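Local coordinates for protein transcriptional regulator (Streptococcus pneumoniae, PDB 2GNP) that probably regulates transcription in response to a sugar or sugar phosphate, which its putative sugar-binding domain of Rossmann-like fold would be expected to recognise, at residues G159-K164 against D176-L181; I28-D33 against T37-R42; E116-N121 against E142-S147. All blocks are in the same frame, centred on the assembly; numbering follows the deposited sequence.

Contact 1: G159-K164 against D176-L181; sequences GDFSNK and DDFKEL
Phe161 is the residue through which 159-164 reaches 176-181: its ring runs out to Leu181 and Phe178 on one side of the helix. The segment begins at the end of strand 153-160. Asp160 then closes an Asx turn: its OD2 takes Ser162 N at 2.9 Å and also Ser162 OG, both from the same face of the carboxylate plane, while OD1 is hydrogen-bonded to Thr232 OG1. In Phe161, CG lies anti to the backbone N (chi1 -157°), which directs the ring at the helix. CZ leads, lying 3.6 Å from Leu181 CB and 3.9 Å from Leu181 CD1, and the two side chains cross at about a right angle. The same CZ comes 3.9 Å from Phe178 CD1, meeting the edge of that ring near its plane. Here a loop residue just past strand 153-160, which pairs parallel with 60-63 and 223-227 and antiparallel with 188-190 in a Rossmann-like sheet, packs against helix 175-183. Lys166 makes a cation-pi contact with the Phe161 ring. Ser162 next serves as N-cap of helix 163-167, its OG accepting a weak bond from Lys164 N (N-H...O angle 124°) and a hydrogen bond from Gly165 N.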
ATOM      1  N   GLY A 159      -3.203   4.394   3.589  1.00 13.43           N
ATOM      2  CA  GLY A 159      -3.973   5.636   3.803  1.00 13.69           C
ATOM      3  C   GLY A 159      -4.508   5.731   5.232  1.00 15.02           C
ATOM      4  O   GLY A 159      -4.625   4.724   5.940  1.00 13.64           O
ATOM      5  N   ASP A 160      -4.742   6.965   5.681  1.00 15.97           N
ATOM      6  CA  ASP A 160      -5.289   7.163   7.019  1.00 17.66           C
ATOM      7  C   ASP A 160      -6.768   7.515   6.877  1.00 18.08           C
ATOM      8  O   ASP A 160      -7.244   7.648   5.752  1.00 18.82           O
ATOM      9  CB  ASP A 160      -4.525   8.274   7.795  1.00 18.99           C
ATOM     10  CG  ASP A 160      -4.610   9.620   7.136  1.00 22.09           C
ATOM     11  OD1 ASP A 160      -3.550  10.149   6.698  1.00 28.79           O
ATOM     12  OD2 ASP A 160      -5.720  10.166   7.021  1.00 23.65           O
ATOM     13  N   PHE A 161      -7.490   7.679   7.989  1.00 17.84           N
ATOM     14  CA  PHE A 161      -8.913   7.970   7.896  1.00 19.10           C
ATOM     15  C   PHE A 161      -9.179   9.268   8.641  1.00 20.54           C
ATOM     16  O   PHE A 161     -10.270   9.475   9.185  1.00 20.05           O
ATOM     17  CB  PHE A 161      -9.713   6.816   8.458  1.00 19.99           C
ATOM     18  CG  PHE A 161     -11.117   6.746   7.953  1.00 20.61           C
ATOM     19  CD1 PHE A 161     -12.180   6.856   8.838  1.00 20.49           C
ATOM     20  CD2 PHE A 161     -11.384   6.586   6.601  1.00 21.09           C
ATOM     21  CE1 PHE A 161     -13.515   6.788   8.355  1.00 19.69           C
ATOM     22  CE2 PHE A 161     -12.683   6.530   6.138  1.00 18.26           C
ATOM     23  CZ  PHE A 161     -13.746   6.614   7.024  1.00 21.36           C
ATOM     24  N   SER A 162      -8.130  10.113   8.641  1.00 20.47           N
ATOM     25  CA  SER A 162      -8.224  11.469   9.138  1.00 21.36           C
ATOM     26  C   SER A 162      -9.053  12.263   8.136  1.00 21.73           C
ATOM     27  O   SER A 162      -9.388  11.780   7.030  1.00 21.27           O
ATOM     28  CB  SER A 162      -6.836  12.104   9.263  1.00 21.73           C
ATOM     29  OG  SER A 162      -6.427  12.573   7.980  1.00 23.11           O
ATOM     30  N   ASN A 163      -9.365  13.512   8.464  1.00 24.01           N
ATOM     31  CA  ASN A 163     -10.083  14.384   7.527  1.00 25.60           C
ATOM     32  C   ASN A 163      -9.425  14.432   6.132  1.00 25.85           C
ATOM     33  O   ASN A 163     -10.101  14.330   5.127  1.00 27.02           O
ATOM     34  CB  ASN A 163     -10.298  15.797   8.118  1.00 26.52           C
ATOM     35  CG  ASN A 163     -11.727  16.344   7.895  1.00 29.81           C
ATOM     36  OD1 ASN A 163     -12.384  16.798   8.814  1.00 27.93           O
ATOM     37  ND2 ASN A 163     -12.182  16.309   6.664  1.00 34.40           N
ATOM     38  N   LYS A 164      -8.103  14.547   6.079  1.00 26.68           N
ATOM     39  CA  LYS A 164      -7.410  14.616   4.811  1.00 27.94           C
ATOM     40  C   LYS A 164      -7.422  13.268   4.116  1.00 27.59           C
ATOM     41  O   LYS A 164      -7.429  13.204   2.883  1.00 27.51           O
ATOM     42  CB  LYS A 164      -5.971  15.058   5.037  1.00 28.69           C
ATOM     43  CG  LYS A 164      -5.782  16.553   5.252  1.00 33.80           C
ATOM     44  CD  LYS A 164      -4.419  17.034   4.683  1.00 37.92           C
ATOM     45  CE  LYS A 164      -3.257  16.083   5.024  1.00 40.37           C
ATOM     46  NZ  LYS A 164      -1.908  16.420   4.386  1.00 41.51           N
ATOM     47  N   ASP A 176     -23.474   7.800   3.791  1.00 29.07           N
ATOM     48  CA  ASP A 176     -23.698   6.617   4.635  1.00 28.98           C
ATOM     49  C   ASP A 176     -22.510   5.650   4.828  1.00 27.63           C
ATOM     50  O   ASP A 176     -22.343   5.095   5.910  1.00 25.48           O
ATOM     51  CB  ASP A 176     -24.926   5.851   4.198  1.00 30.79           C
ATOM     52  CG  ASP A 176     -26.177   6.325   4.912  1.00 36.10           C
ATOM     53  OD1 ASP A 176     -26.793   7.318   4.433  1.00 39.11           O
ATOM     54  OD2 ASP A 176     -26.531   5.694   5.943  1.00 41.04           O
ATOM     55  N   ASP A 177     -21.716   5.420   3.772  1.00 25.59           N
ATOM     56  CA  ASP A 177     -20.458   4.675   3.899  1.00 24.13           C
ATOM     57  C   ASP A 177     -19.584   5.278   4.992  1.00 21.87           C
ATOM     58  O   ASP A 177     -19.065   4.553   5.870  1.00 20.85           O
ATOM     59  CB  ASP A 177     -19.671   4.721   2.578  1.00 24.04           C
ATOM     60  CG  ASP A 177     -20.297   3.846   1.462  1.00 26.25           C
ATOM     61  OD1 ASP A 177     -20.942   2.815   1.778  1.00 26.72           O
ATOM     62  OD2 ASP A 177     -20.086   4.176   0.264  1.00 25.67           O
ATOM     63  N   PHE A 178     -19.391   6.592   4.922  1.00 21.97           N
ATOM     64  CA  PHE A 178     -18.530   7.276   5.915  1.00 22.38           C
ATOM     65  C   PHE A 178     -19.083   7.117   7.312  1.00 23.38           C
ATOM     66  O   PHE A 178     -18.330   6.864   8.255  1.00 22.67           O
ATOM     67  CB  PHE A 178     -18.369   8.758   5.587  1.00 22.16           C
ATOM     68  CG  PHE A 178     -17.394   9.033   4.479  1.00 21.24           C
ATOM     69  CD1 PHE A 178     -16.021   8.764   4.649  1.00 21.82           C
ATOM     70  CD2 PHE A 178     -17.838   9.562   3.284  1.00 22.24           C
ATOM     71  CE1 PHE A 178     -15.115   9.054   3.632  1.00 20.28           C
ATOM     72  CE2 PHE A 178     -16.931   9.842   2.231  1.00 21.42           C
ATOM     73  CZ  PHE A 178     -15.570   9.593   2.431  1.00 18.63           C
ATOM     74  N   LYS A 179     -20.400   7.258   7.455  1.00 23.97           N
ATOM     75  CA  LYS A 179     -20.995   7.099   8.787  1.00 25.42           C
ATOM     76  C   LYS A 179     -20.728   5.735   9.351  1.00 24.11           C
ATOM     77  O   LYS A 179     -20.276   5.606  10.489  1.00 24.80           O
ATOM     78  CB  LYS A 179     -22.495   7.382   8.777  1.00 26.48           C
ATOM     79  CG  LYS A 179     -22.863   8.862   8.912  1.00 28.74           C
ATOM     80  CD  LYS A 179     -24.405   9.049   9.235  1.00 29.37           C
ATOM     81  CE  LYS A 179     -25.340   8.099   8.477  1.00 37.00           C
ATOM     82  NZ  LYS A 179     -25.550   6.747   9.150  1.00 39.17           N
ATOM     83  N   GLU A 180     -20.937   4.701   8.537  1.00 22.31           N
ATOM     84  CA  GLU A 180     -20.726   3.328   8.963  1.00 22.64           C
ATOM     85  C   GLU A 180     -19.249   3.032   9.241  1.00 20.93           C
ATOM     86  O   GLU A 180     -18.935   2.375  10.223  1.00 20.47           O
ATOM     87  CB  GLU A 180     -21.282   2.343   7.937  1.00 23.34           C
ATOM     88  CG  GLU A 180     -22.787   2.483   7.738  1.00 29.46           C
ATOM     89  CD  GLU A 180     -23.566   2.283   9.057  1.00 32.93           C
ATOM     90  OE1 GLU A 180     -23.062   1.550   9.959  1.00 31.76           O
ATOM     91  OE2 GLU A 180     -24.679   2.851   9.154  1.00 35.50           O
ATOM     92  N   LEU A 181     -18.349   3.520   8.376  1.00 18.43           N
ATOM     93  CA  LEU A 181     -16.901   3.385   8.643  1.00 17.88           C
ATOM     94  C   LEU A 181     -16.465   4.026   9.954  1.00 18.09           C
ATOM     95  O   LEU A 181     -15.638   3.479  10.677  1.00 18.47           O
ATOM     96  CB  LEU A 181     -16.079   3.920   7.476  1.00 17.96           C
ATOM     97  CG  LEU A 181     -16.121   3.000   6.251  1.00 16.05           C
ATOM     98  CD1 LEU A 181     -15.489   3.755   5.039  1.00 15.69           C
ATOM     99  CD2 LEU A 181     -15.517   1.591   6.441  1.00 18.29           C
TER

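Contact 2: I28-D33 against T37-R42; sequences IPNEFD and TILSER
Arg42 lies against Ile28, Pro29 and Glu31, and its 101 Å² of buried surface is the largest share of the contact. Its CG stands anti to the backbone N (chi1 -162°), and the chain then bends at chi2 and chi3, so that the guanidinium folds back over the loop. CB is at the limit of contact with Ile28 CG2, and CG is closer, 3.8 Å from the same methyl; the two side chains run antiparallel alongside one another. NE also meets Ile28 CG2, which sits in plane at the guanidinium edge, 3.7 Å from that nitrogen. CZ has Glu31 CG over one face. At the tip the nitrogens divide their partners. NH2 gives a weak hydrogen bond to Pro29 O, 3.0 Å long with an N-H...O angle of 135°, and also forms a salt bridge with Asp34. NH1 is 3.8 Å from Glu31 OE1, a long salt bridge: the carboxylate and guanidinium planes are 23° apart, but the oxygen lies well out of the guanidinium plane, so it is an electrostatic contact without a directed hydrogen bond. Asp34 ties both sides of the turn together, since its OD2 accepts from Glu31 N as well. One turn earlier on the helix, Leu39 CD2 packs 3.5 Å from Asn30 ND2, whose amide is held by Asp252 and Asn254. One residue before Leu39, Ile38 CD1 approaches Asp33 O. The contact is the strand-to-helix turn of a beta-alpha unit, leading from strand 24-28, parallel to 248-252, into helix 36-54; Ile28 packs on Ile250 of strand 248-252 and on Ile43 and Val46 of the helix, while Ser40 faces helix 67-75.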
ATOM      1  N   ILE A  28      14.091   5.248   7.914  1.00 17.99           N
ATOM      2  CA  ILE A  28      14.835   6.460   7.515  1.00 18.65           C
ATOM      3  C   ILE A  28      14.919   7.457   8.660  1.00 18.87           C
ATOM      4  O   ILE A  28      13.899   7.851   9.214  1.00 16.40           O
ATOM      5  CB  ILE A  28      14.206   7.144   6.255  1.00 20.06           C
ATOM      6  CG1 ILE A  28      14.424   6.295   5.000  1.00 22.09           C
ATOM      7  CG2 ILE A  28      14.842   8.537   5.968  1.00 20.06           C
ATOM      8  CD1 ILE A  28      13.675   5.122   4.953  1.00 21.09           C
ATOM      9  N   PRO A  29      16.146   7.939   8.976  1.00 20.69           N
ATOM     10  CA  PRO A  29      16.291   8.917  10.041  1.00 22.10           C
ATOM     11  C   PRO A  29      15.726  10.268   9.629  1.00 21.98           C
ATOM     12  O   PRO A  29      15.734  10.594   8.420  1.00 24.03           O
ATOM     13  CB  PRO A  29      17.809   9.015  10.212  1.00 22.80           C
ATOM     14  CG  PRO A  29      18.371   8.692   8.868  1.00 24.10           C
ATOM     15  CD  PRO A  29      17.436   7.583   8.354  1.00 22.47           C
ATOM     16  N   ASN A  30      15.224  11.026  10.602  1.00 22.03           N
ATOM     17  CA  ASN A  30      14.776  12.373  10.320  1.00 23.24           C
ATOM     18  C   ASN A  30      15.937  13.297  10.731  1.00 24.07           C
ATOM     19  O   ASN A  30      16.528  13.073  11.799  1.00 24.25           O
ATOM     20  CB  ASN A  30      13.524  12.713  11.123  1.00 21.90           C
ATOM     21  CG  ASN A  30      12.320  11.850  10.726  1.00 23.69           C
ATOM     22  OD1 ASN A  30      12.129  10.746  11.250  1.00 21.35           O
ATOM     23  ND2 ASN A  30      11.548  12.333   9.769  1.00 20.66           N
ATOM     24  N   GLU A  31      16.226  14.302   9.900  1.00 24.66           N
ATOM     25  CA  GLU A  31      17.370  15.245  10.095  1.00 26.77           C
ATOM     26  C   GLU A  31      16.793  16.614  10.497  1.00 25.57           C
ATOM     27  O   GLU A  31      15.733  17.010  10.043  1.00 24.52           O
ATOM     28  CB  GLU A  31      18.258  15.391   8.816  1.00 27.03           C
ATOM     29  CG  GLU A  31      19.219  14.212   8.434  1.00 29.76           C
ATOM     30  CD  GLU A  31      20.233  14.513   7.246  1.00 32.25           C
ATOM     31  OE1 GLU A  31      20.310  15.662   6.717  1.00 41.60           O
ATOM     32  OE2 GLU A  31      20.965  13.577   6.805  1.00 39.47           O
ATOM     33  N   PHE A  32      17.475  17.328  11.391  1.00 26.50           N
ATOM     34  CA  PHE A  32      16.975  18.632  11.826  1.00 27.07           C
ATOM     35  C   PHE A  32      16.725  19.597  10.653  1.00 26.48           C
ATOM     36  O   PHE A  32      15.771  20.386  10.689  1.00 26.44           O
ATOM     37  CB  PHE A  32      17.967  19.295  12.805  1.00 28.07           C
ATOM     38  CG  PHE A  32      17.446  20.576  13.419  1.00 30.19           C
ATOM     39  CD1 PHE A  32      17.821  21.828  12.901  1.00 32.60           C
ATOM     40  CD2 PHE A  32      16.571  20.536  14.505  1.00 31.17           C
ATOM     41  CE1 PHE A  32      17.332  23.024  13.476  1.00 32.90           C
ATOM     42  CE2 PHE A  32      16.087  21.722  15.084  1.00 32.40           C
ATOM     43  CZ  PHE A  32      16.468  22.952  14.576  1.00 32.11           C
ATOM     44  N   ASP A  33      17.604  19.545   9.646  1.00 26.93           N
ATOM     45  CA  ASP A  33      17.556  20.470   8.493  1.00 26.90           C
ATOM     46  C   ASP A  33      16.556  20.045   7.392  1.00 26.92           C
ATOM     47  O   ASP A  33      16.493  20.668   6.330  1.00 25.15           O
ATOM     48  CB  ASP A  33      18.950  20.566   7.874  1.00 28.62           C
ATOM     49  CG  ASP A  33      19.891  21.385   8.707  1.00 31.09           C
ATOM     50  OD1 ASP A  33      19.386  22.188   9.523  1.00 37.34           O
ATOM     51  OD2 ASP A  33      21.123  21.233   8.569  1.00 32.94           O
ATOM     52  N   THR A  37      10.190  18.007   1.324  1.00 25.56           N
ATOM     53  CA  THR A  37      10.717  17.565   0.053  1.00 25.29           C
ATOM     54  C   THR A  37      11.961  16.683   0.232  1.00 24.35           C
ATOM     55  O   THR A  37      12.092  15.578  -0.385  1.00 24.45           O
ATOM     56  CB  THR A  37      11.011  18.830  -0.835  1.00 25.66           C
ATOM     57  OG1 THR A  37       9.760  19.478  -1.122  1.00 26.59           O
ATOM     58  CG2 THR A  37      11.778  18.482  -2.117  1.00 26.72           C
ATOM     59  N   ILE A  38      12.897  17.158   1.061  1.00 22.88           N
ATOM     60  CA  ILE A  38      14.127  16.414   1.309  1.00 21.51           C
ATOM     61  C   ILE A  38      13.803  15.029   1.978  1.00 20.49           C
ATOM     62  O   ILE A  38      14.431  13.984   1.643  1.00 20.21           O
ATOM     63  CB  ILE A  38      15.096  17.239   2.210  1.00 22.13           C
ATOM     64  CG1 ILE A  38      15.494  18.518   1.451  1.00 22.21           C
ATOM     65  CG2 ILE A  38      16.363  16.396   2.567  1.00 21.32           C
ATOM     66  CD1 ILE A  38      16.079  19.694   2.306  1.00 22.77           C
ATOM     67  N   LEU A  39      12.871  15.051   2.935  1.00 20.50           N
ATOM     68  CA  LEU A  39      12.532  13.820   3.646  1.00 19.40           C
ATOM     69  C   LEU A  39      11.895  12.862   2.649  1.00 20.43           C
ATOM     70  O   LEU A  39      12.317  11.715   2.576  1.00 21.00           O
ATOM     71  CB  LEU A  39      11.587  14.077   4.820  1.00 19.63           C
ATOM     72  CG  LEU A  39      11.111  12.801   5.536  1.00 17.17           C
ATOM     73  CD1 LEU A  39      12.250  12.008   6.159  1.00 17.36           C
ATOM     74  CD2 LEU A  39      10.091  13.176   6.659  1.00 17.77           C
ATOM     75  N   SER A  40      10.933  13.339   1.843  1.00 21.63           N
ATOM     76  CA  SER A  40      10.306  12.456   0.829  1.00 21.66           C
ATOM     77  C   SER A  40      11.332  11.919  -0.172  1.00 21.54           C
ATOM     78  O   SER A  40      11.272  10.752  -0.560  1.00 20.56           O
ATOM     79  CB  SER A  40       9.157  13.198   0.131  1.00 21.63           C
ATOM     80  OG  SER A  40       8.630  12.402  -0.928  1.00 25.53           O
ATOM     81  N   GLU A  41      12.307  12.738  -0.586  1.00 20.64           N
ATOM     82  CA  GLU A  41      13.375  12.212  -1.441  1.00 21.33           C
ATOM     83  C   GLU A  41      14.150  11.065  -0.779  1.00 20.99           C
ATOM     84  O   GLU A  41      14.489  10.068  -1.425  1.00 19.74           O
ATOM     85  CB  GLU A  41      14.366  13.323  -1.855  1.00 22.93           C
ATOM     86  CG  GLU A  41      15.280  12.980  -3.053  1.00 27.55           C
ATOM     87  CD  GLU A  41      16.523  12.169  -2.690  1.00 32.42           C
ATOM     88  OE1 GLU A  41      16.922  12.127  -1.500  1.00 35.27           O
ATOM     89  OE2 GLU A  41      17.128  11.569  -3.609  1.00 36.14           O
ATOM     90  N   ARG A  42      14.463  11.226   0.502  1.00 19.46           N
ATOM     91  CA  ARG A  42      15.329  10.274   1.190  1.00 19.56           C
ATOM     92  C   ARG A  42      14.621   8.934   1.320  1.00 17.83           C
ATOM     93  O   ARG A  42      15.227   7.905   1.072  1.00 19.18           O
ATOM     94  CB  ARG A  42      15.685  10.798   2.563  1.00 19.40           C
ATOM     95  CG  ARG A  42      16.930  10.103   3.183  1.00 23.92           C
ATOM     96  CD  ARG A  42      17.748  11.086   4.111  1.00 28.75           C
ATOM     97  NE  ARG A  42      16.890  11.531   5.161  1.00 33.99           N
ATOM     98  CZ  ARG A  42      16.706  12.768   5.568  1.00 28.78           C
ATOM     99  NH1 ARG A  42      17.411  13.829   5.094  1.00 27.95           N
ATOM    100  NH2 ARG A  42      15.816  12.920   6.500  1.00 25.93           N
TER

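Contact 3: E116-N121 against E142-S147; sequences ECTFMN and ENLKNS
Leu144 projects from helix 142-147 towards the extended segment 116-121, overlapping Thr118 with its CG and Met120 with one methyl. It contributes 58 Å² of the 117 Å² buried between the segments, and no hydrogen bond crosses between them. The backbones approach most closely at this pair, with Thr118 CA 7.6 Å from Leu144 CA. The methyl of Thr118, CG2, is the branch that touches, 4.0 Å from Leu144 CG, and the side chains pass at a slant. That methyl lies anti to the backbone N of its own residue, with the hydroxyl beside that N (chi1 -67°). Met120, present as selenomethionine, comes from further along the segment. Its chain bends at chi2 and chi3, bringing the terminal methyl CE to 3.9 Å from Leu144 CD1, across the leucine at about a right angle. The two contacts thus bring different atoms of Leu144 against side chains two residues apart.

On the helix side, Asn143 O accepts from both Ser147 N, at 2.9 Å, and Ser147 OG, at 3.0 Å; the two donors reach it from opposite faces of the carbonyl plane. Ser147 OG is also bonded to Lys60 NZ, which links the helix to the start of strand 60-63. Met120 N donates to Asn103 OD1, and Met120 also touches Pro88, Trp148 and Ile211. Thr118 pairs through its backbone with Phe86, continuing the parallel pairing of strands 85-88 and 116-117. Helix 142-147 lies on the connection that leads from strand 116-117, at the edge of the sheet, back to strand 153-160 beside 60-63: the central crossover of a Rossmann-like strand order.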
ATOM      1  N   GLU A 116       5.091  -6.640 -19.002  1.00 14.65           N
ATOM      2  CA  GLU A 116       3.819  -6.713 -19.632  1.00 16.27           C
ATOM      3  C   GLU A 116       2.826  -6.240 -18.568  1.00 16.87           C
ATOM      4  O   GLU A 116       3.077  -6.495 -17.394  1.00 17.32           O
ATOM      5  CB  GLU A 116       3.599  -8.158 -20.058  1.00 17.23           C
ATOM      6  CG  GLU A 116       2.677  -8.246 -21.229  1.00 21.74           C
ATOM      7  CD  GLU A 116       2.354  -9.695 -21.696  1.00 18.37           C
ATOM      8  OE1 GLU A 116       3.192 -10.647 -21.521  1.00 24.46           O
ATOM      9  OE2 GLU A 116       1.274  -9.808 -22.269  1.00 22.08           O
ATOM     10  N   CYS A 117       1.747  -5.547 -18.965  1.00 14.10           N
ATOM     11  CA  CYS A 117       0.871  -4.764 -18.041  1.00 14.39           C
ATOM     12  C   CYS A 117      -0.557  -5.249 -18.168  1.00 14.79           C
ATOM     13  O   CYS A 117      -1.057  -5.397 -19.320  1.00 12.65           O
ATOM     14  CB  CYS A 117       0.799  -3.287 -18.453  1.00 14.24           C
ATOM     15  SG  CYS A 117       2.408  -2.471 -18.342  1.00 17.87           S
ATOM     16  N   THR A 118      -1.210  -5.397 -17.006  1.00 13.50           N
ATOM     17  CA  THR A 118      -2.654  -5.538 -16.903  1.00 12.92           C
ATOM     18  C   THR A 118      -3.113  -4.269 -16.174  1.00 13.09           C
ATOM     19  O   THR A 118      -2.437  -3.827 -15.223  1.00 12.67           O
ATOM     20  CB  THR A 118      -2.960  -6.789 -16.027  1.00 13.44           C
ATOM     21  OG1 THR A 118      -2.562  -8.014 -16.675  1.00 15.01           O
ATOM     22  CG2 THR A 118      -4.430  -6.880 -15.715  1.00 14.16           C
ATOM     23  N   PHE A 119      -4.216  -3.661 -16.649  1.00 13.43           N
ATOM     24  CA  PHE A 119      -4.698  -2.390 -16.122  1.00 14.53           C
ATOM     25  C   PHE A 119      -6.019  -2.602 -15.406  1.00 15.72           C
ATOM     26  O   PHE A 119      -6.666  -3.606 -15.645  1.00 16.68           O
ATOM     27  CB  PHE A 119      -4.852  -1.377 -17.248  1.00 14.96           C
ATOM     28  CG  PHE A 119      -3.530  -0.977 -17.832  1.00 14.60           C
ATOM     29  CD1 PHE A 119      -3.146  -1.467 -19.091  1.00 16.81           C
ATOM     30  CD2 PHE A 119      -2.650  -0.149 -17.114  1.00 18.58           C
ATOM     31  CE1 PHE A 119      -1.889  -1.093 -19.631  1.00 15.50           C
ATOM     32  CE2 PHE A 119      -1.385   0.225 -17.664  1.00 15.95           C
ATOM     33  CZ  PHE A 119      -1.035  -0.278 -18.917  1.00 12.18           C
HETATM   34  N   MSE A 120      -6.346  -1.672 -14.504  1.00 16.87           N
HETATM   35  CA  MSE A 120      -7.626  -1.697 -13.794  1.00 18.76           C
HETATM   36  C   MSE A 120      -8.635  -0.859 -14.606  1.00 19.12           C
HETATM   37  O   MSE A 120      -8.445   0.320 -14.822  1.00 20.74           O
HETATM   38  CB  MSE A 120      -7.484  -1.188 -12.351  1.00 17.00           C
HETATM   39  CG  MSE A 120      -8.815  -1.046 -11.593  1.00 19.93           C
HETATM   40 SE   MSE A 120      -9.681  -2.807 -11.464  0.75 21.85          SE
HETATM   41  CE  MSE A 120      -8.422  -3.665 -10.292  1.00 20.84           C
ATOM     42  N   ASN A 121      -9.694  -1.525 -15.063  1.00 21.72           N
ATOM     43  CA  ASN A 121     -10.752  -0.917 -15.856  1.00 23.28           C
ATOM     44  C   ASN A 121     -11.986  -0.523 -14.964  1.00 23.39           C
ATOM     45  O   ASN A 121     -12.642   0.527 -15.174  1.00 26.04           O
ATOM     46  CB  ASN A 121     -11.134  -1.927 -16.972  1.00 25.46           C
ATOM     47  CG  ASN A 121     -11.502  -1.262 -18.320  1.00 30.45           C
ATOM     48  OD1 ASN A 121     -11.158  -0.099 -18.580  1.00 36.39           O
ATOM     49  ND2 ASN A 121     -12.187  -2.039 -19.213  1.00 32.92           N
ATOM     50  N   GLU A 142     -11.211 -12.918 -14.892  1.00 15.44           N
ATOM     51  CA  GLU A 142     -10.621 -14.093 -14.255  1.00 15.77           C
ATOM     52  C   GLU A 142      -9.088 -14.063 -14.174  1.00 16.13           C
ATOM     53  O   GLU A 142      -8.514 -14.501 -13.169  1.00 16.80           O
ATOM     54  CB  GLU A 142     -11.056 -15.368 -14.995  1.00 16.93           C
ATOM     55  CG  GLU A 142     -10.490 -16.555 -14.387  1.00 19.42           C
ATOM     56  CD  GLU A 142     -11.278 -17.781 -14.819  1.00 28.09           C
ATOM     57  OE1 GLU A 142     -11.000 -18.292 -15.940  1.00 28.11           O
ATOM     58  OE2 GLU A 142     -12.169 -18.192 -14.036  1.00 27.24           O
ATOM     59  N   ASN A 143      -8.437 -13.663 -15.267  1.00 16.59           N
ATOM     60  CA  ASN A 143      -6.962 -13.608 -15.302  1.00 17.07           C
ATOM     61  C   ASN A 143      -6.459 -12.757 -14.105  1.00 16.09           C
ATOM     62  O   ASN A 143      -5.513 -13.141 -13.393  1.00 16.57           O
ATOM     63  CB  ASN A 143      -6.434 -12.997 -16.630  1.00 17.84           C
ATOM     64  CG  ASN A 143      -6.682 -13.863 -17.879  1.00 21.60           C
ATOM     65  OD1 ASN A 143      -6.919 -13.335 -19.007  1.00 24.72           O
ATOM     66  ND2 ASN A 143      -6.578 -15.191 -17.713  1.00 23.22           N
ATOM     67  N   LEU A 144      -7.092 -11.611 -13.911  1.00 15.04           N
ATOM     68  CA  LEU A 144      -6.609 -10.639 -12.902  1.00 15.26           C
ATOM     69  C   LEU A 144      -6.918 -11.236 -11.510  1.00 15.29           C
ATOM     70  O   LEU A 144      -6.062 -11.321 -10.641  1.00 13.54           O
ATOM     71  CB  LEU A 144      -7.282  -9.284 -13.121  1.00 15.48           C
ATOM     72  CG  LEU A 144      -6.545  -8.097 -12.489  1.00 20.19           C
ATOM     73  CD1 LEU A 144      -7.427  -7.015 -12.059  1.00 17.49           C
ATOM     74  CD2 LEU A 144      -5.313  -8.351 -11.599  1.00 16.96           C
ATOM     75  N   LYS A 145      -8.156 -11.743 -11.338  1.00 14.71           N
ATOM     76  CA  LYS A 145      -8.524 -12.410 -10.073  1.00 17.59           C
ATOM     77  C   LYS A 145      -7.572 -13.495  -9.661  1.00 16.03           C
ATOM     78  O   LYS A 145      -7.202 -13.577  -8.501  1.00 16.75           O
ATOM     79  CB  LYS A 145      -9.934 -13.029 -10.230  1.00 18.16           C
ATOM     80  CG  LYS A 145     -10.438 -13.812  -8.970  1.00 22.68           C
ATOM     81  CD  LYS A 145     -11.957 -14.116  -9.053  1.00 23.55           C
ATOM     82  CE  LYS A 145     -12.441 -14.808  -7.765  1.00 28.42           C
ATOM     83  NZ  LYS A 145     -13.950 -14.776  -7.709  1.00 34.07           N
ATOM     84  N   ASN A 146      -7.179 -14.340 -10.625  1.00 16.28           N
ATOM     85  CA  ASN A 146      -6.252 -15.450 -10.385  1.00 16.15           C
ATOM     86  C   ASN A 146      -4.857 -14.933 -10.067  1.00 16.41           C
ATOM     87  O   ASN A 146      -4.196 -15.448  -9.199  1.00 16.10           O
ATOM     88  CB  ASN A 146      -6.210 -16.397 -11.571  1.00 17.93           C
ATOM     89  CG  ASN A 146      -7.488 -17.260 -11.662  1.00 20.92           C
ATOM     90  OD1 ASN A 146      -8.211 -17.390 -10.671  1.00 22.66           O
ATOM     91  ND2 ASN A 146      -7.715 -17.886 -12.818  1.00 20.35           N
ATOM     92  N   SER A 147      -4.449 -13.907 -10.792  1.00 15.33           N
ATOM     93  CA  SER A 147      -3.160 -13.313 -10.574  1.00 15.34           C
ATOM     94  C   SER A 147      -3.013 -12.718  -9.167  1.00 14.23           C
ATOM     95  O   SER A 147      -1.948 -12.801  -8.561  1.00 14.26           O
ATOM     96  CB  SER A 147      -2.807 -12.310 -11.703  1.00 12.94           C
ATOM     97  OG  SER A 147      -2.556 -12.972 -12.967  1.00 16.06           O
TER

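How the contacts relate
From the N terminus, contact 2 comes first and closes the shortest loop, the turn from strand 24-28 into helix 36-54. Contact 3 follows, joining the continuation of strand 116-117 to helix 142-147 across 20 intervening residues, eight of them helical. The chain then enters strand 153-160, at whose end contact 1 closes the loop through helix 163-167 to helix 175-183. The three loops run in series; none nests in or crosses another. All three contacts border one mixed sheet; the centres of contacts 1 and 3 are 28 Å apart. Contacts 2 and 3 lie on opposite sides of the chain's centre, with centres 36 Å apart, and no two contacts touch.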